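PDB 6EU4: tail spike protein from Acinetobacter phage vB_AbaP_AS12, which probably serves as the trimeric receptor-binding spike of the phage tail, recognising and perhaps depolymerising capsular polysaccharide on the surface of its Acinetobacter host. Local coordinates for the interface of chains A and B. Numbering follows the deposited sequence. Chains: chain A/B, Tail spike protein.

The interface of chains A and B. Residues chain A 274, 297, 325; chain B 272, 274, 295, 297, 325.
A:Ile274, A:Ile297 and A:Val325 end strands 268-274, 294-297 and 321-325 and face the corresponding strands of chain B, with A:Val325 also lying against B:Thr295; the CA atoms of A:Ile274 and A:Ile297 stand 4.7 Å apart, the rung spacing of a parallel beta-helix. Such a helix forms the shaft typical of trimeric phage tailspikes, and the deposited assembly holds three copies.

Isoleucines of like number meet tip to tip. CD1 of A:Ile297 touches CD1 of B:Ile297 at 3.8 Å, and one rung away CD1 of A:Ile274 reaches CD1 of B:Ile274 at 3.9 Å. A:Ile274 extends its long branch fully (chi2 176°), which carries the methyl out to its counterpart.

The isoleucine side chains of chain A cross those of the threonines at about a right angle and touch them through the CG2 methyls. In A:Ile297, CG1 sits beside the backbone N (chi1 -62°), which puts CG2 opposite that N and against CB of B:Thr295 at 3.7 Å. B:Thr272 is shared between two rungs: its CG2 lies 3.9 Å from CG2 of A:Ile274 and 4.0 Å from CG2 of A:Ile297. B:Thr295 repeats this one step along, wedged between A:Ile297 and A:Val325, whose CG1 is 4.0 Å from the threonine CG2. OG1 of B:Thr295 borders the CG2 methyl of A:Ile297 and lies 3.4 Å from the carbonyl O of A:Val325, near it but not hydrogen-bonded. The valines approach each other more loosely, CG1 of A:Val325 pointing toward CG2 of B:Val325.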
loop_
_atom_site.group_PDB
_atom_site.type_symbol
_atom_site.label_atom_id
_atom_site.label_comp_id
_atom_site.label_asym_id
_atom_site.label_seq_id
_atom_site.Cartn_x
_atom_site.Cartn_y
_atom_site.Cartn_z
ATOM N N ILE A 274 -4.645 11.221 -3.445
ATOM C CA ILE A 274 -3.472 10.901 -4.248
ATOM C C ILE A 274 -2.784 12.208 -4.594
ATOM O O ILE A 274 -3.375 13.061 -5.272
ATOM C CB ILE A 274 -3.859 10.132 -5.522
ATOM C CG1 ILE A 274 -4.518 8.803 -5.109
ATOM C CG2 ILE A 274 -2.627 9.864 -6.380
ATOM C CD1 ILE A 274 -5.040 7.980 -6.266
ATOM N N ILE A 297 -1.943 8.492 -0.719
ATOM C CA ILE A 297 -0.841 8.009 -1.547
ATOM C C ILE A 297 0.008 9.194 -1.973
ATOM O O ILE A 297 -0.489 10.109 -2.642
ATOM C CB ILE A 297 -1.367 7.254 -2.779
ATOM C CG1 ILE A 297 -2.151 6.030 -2.340
ATOM C CG2 ILE A 297 -0.243 6.843 -3.722
ATOM C CD1 ILE A 297 -3.083 5.550 -3.413
ATOM N N VAL A 325 0.657 5.793 2.237
ATOM C CA VAL A 325 1.590 5.065 1.383
ATOM C C VAL A 325 2.561 6.078 0.782
ATOM O O VAL A 325 2.172 6.900 -0.057
ATOM C CB VAL A 325 0.855 4.286 0.283
ATOM C CG1 VAL A 325 1.820 3.375 -0.448
ATOM C CG2 VAL A 325 -0.275 3.485 0.875
ATOM N N THR B 272 3.461 9.990 -8.235
ATOM C CA THR B 272 2.646 8.773 -8.225
ATOM C C THR B 272 2.507 8.249 -9.637
ATOM O O THR B 272 2.255 9.017 -10.574
ATOM C CB THR B 272 1.232 9.028 -7.652
ATOM O OG1 THR B 272 1.299 9.537 -6.308
ATOM C CG2 THR B 272 0.428 7.731 -7.588
ATOM N N ILE B 274 0.422 5.235 -11.631
ATOM C CA ILE B 274 -0.657 4.252 -11.536
ATOM C C ILE B 274 -0.885 3.670 -12.921
ATOM O O ILE B 274 -1.242 4.402 -13.855
ATOM C CB ILE B 274 -1.943 4.879 -10.995
ATOM C CG1 ILE B 274 -1.709 5.408 -9.572
ATOM C CG2 ILE B 274 -3.101 3.866 -11.011
ATOM C CD1 ILE B 274 -2.880 6.224 -9.031
ATOM N N THR B 295 5.234 6.499 -5.201
ATOM C CA THR B 295 4.431 5.274 -5.188
ATOM C C THR B 295 4.150 4.830 -6.615
ATOM O O THR B 295 3.717 5.635 -7.439
ATOM C CB THR B 295 3.090 5.468 -4.475
ATOM O OG1 THR B 295 3.301 6.040 -3.185
ATOM C CG2 THR B 295 2.383 4.166 -4.299
ATOM N N ILE B 297 1.767 1.958 -8.484
ATOM C CA ILE B 297 0.616 1.083 -8.251
ATOM C C ILE B 297 0.301 0.347 -9.544
ATOM O O ILE B 297 -0.029 0.974 -10.563
ATOM C CB ILE B 297 -0.604 1.872 -7.772
ATOM C CG1 ILE B 297 -0.310 2.502 -6.407
ATOM C CG2 ILE B 297 -1.833 0.975 -7.688
ATOM C CD1 ILE B 297 -1.221 3.609 -6.058
ATOM N N VAL B 325 3.379 -1.273 -5.356
ATOM C CA VAL B 325 2.185 -1.988 -4.908
ATOM C C VAL B 325 1.636 -2.792 -6.086
ATOM O O VAL B 325 1.103 -2.221 -7.046
ATOM C CB VAL B 325 1.116 -1.030 -4.360
ATOM C CG1 VAL B 325 -0.019 -1.834 -3.752
ATOM C CG2 VAL B 325 1.698 -0.059 -3.299
#